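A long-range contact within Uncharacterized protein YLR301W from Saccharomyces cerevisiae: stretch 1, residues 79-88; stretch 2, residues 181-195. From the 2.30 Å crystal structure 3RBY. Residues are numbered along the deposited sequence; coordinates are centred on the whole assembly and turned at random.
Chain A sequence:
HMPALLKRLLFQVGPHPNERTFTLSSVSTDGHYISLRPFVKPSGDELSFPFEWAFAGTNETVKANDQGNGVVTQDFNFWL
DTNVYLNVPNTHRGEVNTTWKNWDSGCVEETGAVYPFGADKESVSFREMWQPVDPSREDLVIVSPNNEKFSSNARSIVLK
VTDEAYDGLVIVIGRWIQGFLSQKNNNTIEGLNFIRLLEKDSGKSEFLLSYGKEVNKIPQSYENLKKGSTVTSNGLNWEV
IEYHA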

# COMPACT_ATOMS: atom_id res chain seq x y z
N TRP A 79 -15.26 -16.14 -15.53
CA TRP A 79 -15.09 -16.73 -16.86
C TRP A 79 -13.82 -17.61 -16.82
O TRP A 79 -13.88 -18.83 -17.04
CB TRP A 79 -14.94 -15.60 -17.89
CG TRP A 79 -14.81 -16.08 -19.29
CD1 TRP A 79 -15.27 -17.26 -19.81
CD2 TRP A 79 -14.14 -15.41 -20.37
NE1 TRP A 79 -14.94 -17.35 -21.14
CE2 TRP A 79 -14.25 -16.23 -21.51
CE3 TRP A 79 -13.48 -14.18 -20.48
CZ2 TRP A 79 -13.72 -15.86 -22.75
CZ3 TRP A 79 -12.95 -13.82 -21.71
CH2 TRP A 79 -13.08 -14.66 -22.83
N LEU A 80 -12.68 -16.97 -16.56
CA LEU A 80 -11.45 -17.68 -16.25
C LEU A 80 -11.40 -17.94 -14.75
O LEU A 80 -11.56 -17.02 -13.96
CB LEU A 80 -10.24 -16.82 -16.64
CG LEU A 80 -8.84 -17.40 -16.83
CD1 LEU A 80 -7.80 -16.47 -16.20
CD2 LEU A 80 -8.71 -18.81 -16.27
N ASP A 81 -11.17 -19.20 -14.36
CA ASP A 81 -10.86 -19.55 -12.97
C ASP A 81 -9.88 -20.73 -12.98
O ASP A 81 -10.29 -21.88 -13.18
CB ASP A 81 -12.12 -19.92 -12.20
CG ASP A 81 -11.84 -20.28 -10.75
OD1 ASP A 81 -10.68 -20.62 -10.43
OD2 ASP A 81 -12.79 -20.24 -9.94
N THR A 82 -8.59 -20.46 -12.78
CA THR A 82 -7.60 -21.52 -12.94
C THR A 82 -7.91 -22.74 -12.05
O THR A 82 -7.53 -23.86 -12.37
CB THR A 82 -6.16 -21.03 -12.69
OG1 THR A 82 -6.06 -20.44 -11.39
CG2 THR A 82 -5.74 -20.03 -13.77
N ASN A 83 -8.61 -22.51 -10.95
CA ASN A 83 -9.07 -23.63 -10.14
C ASN A 83 -9.94 -24.57 -10.96
O ASN A 83 -9.63 -25.75 -11.09
CB ASN A 83 -9.85 -23.16 -8.91
CG ASN A 83 -8.97 -22.43 -7.89
OD1 ASN A 83 -7.74 -22.61 -7.85
ND2 ASN A 83 -9.60 -21.60 -7.06
N VAL A 84 -11.03 -24.05 -11.53
CA VAL A 84 -11.90 -24.91 -12.31
C VAL A 84 -11.20 -25.38 -13.58
O VAL A 84 -11.39 -26.52 -14.01
CB VAL A 84 -13.28 -24.26 -12.66
CG1 VAL A 84 -13.60 -23.10 -11.73
CG2 VAL A 84 -13.34 -23.85 -14.12
N TYR A 85 -10.38 -24.53 -14.17
CA TYR A 85 -9.65 -24.94 -15.37
C TYR A 85 -8.78 -26.15 -15.07
O TYR A 85 -8.78 -27.11 -15.83
CB TYR A 85 -8.76 -23.81 -15.88
CG TYR A 85 -8.17 -24.10 -17.24
CD1 TYR A 85 -6.96 -24.78 -17.36
CD2 TYR A 85 -8.81 -23.69 -18.40
CE1 TYR A 85 -6.42 -25.04 -18.61
CE2 TYR A 85 -8.28 -23.94 -19.65
CZ TYR A 85 -7.08 -24.62 -19.75
OH TYR A 85 -6.54 -24.87 -21.00
N LEU A 86 -8.04 -26.08 -13.97
CA LEU A 86 -7.07 -27.10 -13.61
C LEU A 86 -7.64 -28.16 -12.67
O LEU A 86 -6.91 -29.06 -12.23
CB LEU A 86 -5.84 -26.46 -12.96
CG LEU A 86 -4.98 -25.59 -13.87
CD1 LEU A 86 -3.85 -24.92 -13.09
CD2 LEU A 86 -4.43 -26.40 -15.04
N ASN A 87 -8.93 -28.06 -12.35
CA ASN A 87 -9.59 -29.05 -11.50
C ASN A 87 -8.99 -29.14 -10.09
O ASN A 87 -8.92 -30.22 -9.51
CB ASN A 87 -9.55 -30.44 -12.15
CG ASN A 87 -10.25 -30.48 -13.49
OD1 ASN A 87 -9.62 -30.46 -14.56
ND2 ASN A 87 -11.58 -30.54 -13.46
N VAL A 88 -8.56 -28.00 -9.56
CA VAL A 88 -7.92 -27.95 -8.25
C VAL A 88 -8.89 -28.34 -7.15
O VAL A 88 -9.84 -27.60 -6.86
CB VAL A 88 -7.41 -26.55 -7.94
CG1 VAL A 88 -6.78 -26.54 -6.56
CG2 VAL A 88 -6.44 -26.10 -9.03
N LEU A 181 -4.71 -16.17 -22.10
CA LEU A 181 -5.11 -16.95 -23.27
C LEU A 181 -5.15 -18.42 -22.83
O LEU A 181 -4.14 -18.96 -22.39
CB LEU A 181 -4.13 -16.76 -24.44
CG LEU A 181 -4.44 -17.51 -25.75
CD1 LEU A 181 -5.86 -17.16 -26.27
CD2 LEU A 181 -3.38 -17.23 -26.82
N SER A 182 -6.32 -19.04 -22.91
CA SER A 182 -6.45 -20.43 -22.51
C SER A 182 -7.01 -21.30 -23.65
O SER A 182 -7.82 -20.83 -24.47
CB SER A 182 -7.33 -20.56 -21.27
OG SER A 182 -8.68 -20.26 -21.58
N GLN A 183 -6.56 -22.55 -23.71
CA GLN A 183 -7.08 -23.51 -24.67
C GLN A 183 -8.39 -24.11 -24.17
O GLN A 183 -8.42 -24.70 -23.09
CB GLN A 183 -6.10 -24.64 -24.90
CG GLN A 183 -4.92 -24.26 -25.75
CD GLN A 183 -3.92 -25.38 -25.81
OE1 GLN A 183 -4.11 -26.44 -25.20
NE2 GLN A 183 -2.83 -25.17 -26.54
N LYS A 184 -9.45 -23.94 -24.95
CA LYS A 184 -10.78 -24.40 -24.55
C LYS A 184 -10.79 -25.86 -24.10
O LYS A 184 -11.22 -26.17 -22.99
CB LYS A 184 -11.78 -24.19 -25.68
CG LYS A 184 -12.33 -22.78 -25.77
CD LYS A 184 -13.81 -22.78 -26.11
CE LYS A 184 -14.25 -21.43 -26.66
NZ LYS A 184 -15.22 -20.75 -25.76
N ASN A 185 -10.32 -26.75 -24.98
CA ASN A 185 -10.29 -28.17 -24.68
C ASN A 185 -8.99 -28.60 -24.00
O ASN A 185 -8.16 -29.27 -24.60
CB ASN A 185 -10.50 -28.98 -25.97
CG ASN A 185 -10.77 -30.45 -25.69
OD1 ASN A 185 -11.62 -31.07 -26.34
ND2 ASN A 185 -10.06 -31.01 -24.73
N ASN A 186 -8.84 -28.21 -22.74
CA ASN A 186 -7.64 -28.55 -21.98
C ASN A 186 -7.79 -28.24 -20.50
O ASN A 186 -8.26 -27.17 -20.12
CB ASN A 186 -6.41 -27.84 -22.55
CG ASN A 186 -5.11 -28.42 -22.02
OD1 ASN A 186 -4.09 -28.42 -22.72
ND2 ASN A 186 -5.14 -28.91 -20.79
N ASN A 187 -7.37 -29.18 -19.66
CA ASN A 187 -7.44 -29.00 -18.21
C ASN A 187 -6.05 -29.04 -17.58
O ASN A 187 -5.91 -29.26 -16.38
CB ASN A 187 -8.33 -30.07 -17.58
CG ASN A 187 -8.22 -31.41 -18.28
OD1 ASN A 187 -9.09 -32.27 -18.14
ND2 ASN A 187 -7.15 -31.60 -19.04
N THR A 188 -5.03 -28.81 -18.40
CA THR A 188 -3.65 -28.82 -17.93
C THR A 188 -2.98 -27.44 -18.02
O THR A 188 -3.35 -26.58 -18.83
CB THR A 188 -2.77 -29.84 -18.71
OG1 THR A 188 -2.09 -29.19 -19.79
CG2 THR A 188 -3.60 -31.02 -19.23
N ILE A 189 -1.98 -27.27 -17.17
CA ILE A 189 -1.14 -26.08 -17.11
C ILE A 189 -0.59 -25.73 -18.48
O ILE A 189 -0.14 -24.60 -18.73
CB ILE A 189 0.03 -26.36 -16.14
CG1 ILE A 189 -0.19 -25.62 -14.82
CG2 ILE A 189 1.39 -26.06 -16.78
CD1 ILE A 189 -0.51 -26.55 -13.65
N GLU A 190 -0.60 -26.71 -19.36
CA GLU A 190 -0.07 -26.54 -20.70
C GLU A 190 -1.01 -25.66 -21.53
O GLU A 190 -0.61 -25.04 -22.52
CB GLU A 190 0.12 -27.92 -21.35
CG GLU A 190 1.39 -28.05 -22.16
CD GLU A 190 2.58 -27.51 -21.40
OE1 GLU A 190 2.93 -28.12 -20.37
OE2 GLU A 190 3.14 -26.46 -21.83
N GLY A 191 -2.26 -25.60 -21.09
CA GLY A 191 -3.26 -24.82 -21.78
C GLY A 191 -3.34 -23.37 -21.35
O GLY A 191 -4.18 -22.64 -21.88
N LEU A 192 -2.49 -22.93 -20.42
CA LEU A 192 -2.56 -21.54 -19.93
C LEU A 192 -1.46 -20.59 -20.43
O LEU A 192 -0.30 -20.98 -20.57
CB LEU A 192 -2.64 -21.49 -18.41
CG LEU A 192 -3.79 -22.30 -17.81
CD1 LEU A 192 -3.60 -22.50 -16.31
CD2 LEU A 192 -5.14 -21.66 -18.13
N ASN A 193 -1.85 -19.34 -20.68
CA ASN A 193 -0.93 -18.24 -21.00
C ASN A 193 -1.34 -16.94 -20.29
O ASN A 193 -2.53 -16.60 -20.25
CB ASN A 193 -0.83 -18.01 -22.51
CG ASN A 193 -0.54 -19.28 -23.29
OD1 ASN A 193 0.62 -19.57 -23.63
ND2 ASN A 193 -1.59 -20.04 -23.59
N PHE A 194 -0.37 -16.23 -19.72
CA PHE A 194 -0.63 -14.94 -19.09
C PHE A 194 0.47 -13.97 -19.44
O PHE A 194 1.61 -14.37 -19.69
CB PHE A 194 -0.68 -15.05 -17.56
CG PHE A 194 -1.66 -16.07 -17.06
CD1 PHE A 194 -3.03 -15.80 -17.05
CD2 PHE A 194 -1.22 -17.29 -16.56
CE1 PHE A 194 -3.95 -16.75 -16.58
CE2 PHE A 194 -2.12 -18.25 -16.08
CZ PHE A 194 -3.49 -17.97 -16.09
N ILE A 195 0.14 -12.69 -19.46
CA ILE A 195 1.17 -11.67 -19.58
C ILE A 195 0.83 -10.48 -18.69
O ILE A 195 -0.36 -10.16 -18.48
CB ILE A 195 1.32 -11.18 -21.01
CG1 ILE A 195 -0.03 -10.68 -21.52
CG2 ILE A 195 1.83 -12.31 -21.89
CD1 ILE A 195 0.09 -9.71 -22.68

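How do the two backbones lie against each other? Stretch 1 runs from a short strand into a helix that starts at Thr82, with Asp81 as its N-cap: Asp81 OD1 accepts a weak bond from Asn83 N at 2.9 Å. Stretch 2 is a hairpin-like excursion, in which strand 181-183 leads through a loop and a 3-10 turn into strand 192-195; Gln183 N bonds to Gly191 O at 3.0 Å. The helix runs at 157° to this second strand, so the two are nearly antiparallel, 11.9 Å apart at their axes. That gap leaves room for side chains, but the backbones draw closer towards the loop, where Leu86 CA and Asn187 CA are 5.0 Å apart.

What does Tyr85 do at the centre? It gives up the largest area of any residue here, reaching into the hairpin with chi1 in the t well. Its hydroxyl donates a hydrogen bond from Tyr85 OH to Gln183 O, 2.8 Å long, which satisfies a polar tip among backbone carbonyls. One ring face receives Leu192 CD2, 3.7 Å from the centroid of the Tyr85 ring and almost on its normal, a CH-pi contact.

Why does Gly191 suit its place beside this ring? A CB in ideal position on Gly191 would lie 2.1 Å from Tyr85 OH, a clash; the bare backbone leaves the hydroxyl its space.

Which apolar side chains complete the packing? Leu86 CD1 meets Ile189 CD1 at 3.8 Å and Leu192 CD1 at 4.0 Å, joining Leu86 to the 3-10 segment and the strand. At the other end, the edge of the Phe194 ring meets two groups: Phe194 CE1 lies 3.9 Å from Leu80 CD1, and Phe194 CZ 3.8 Å from Thr82 CG2. These are van der Waals contacts between carbon atoms, of the kind that favours packing apolar groups together.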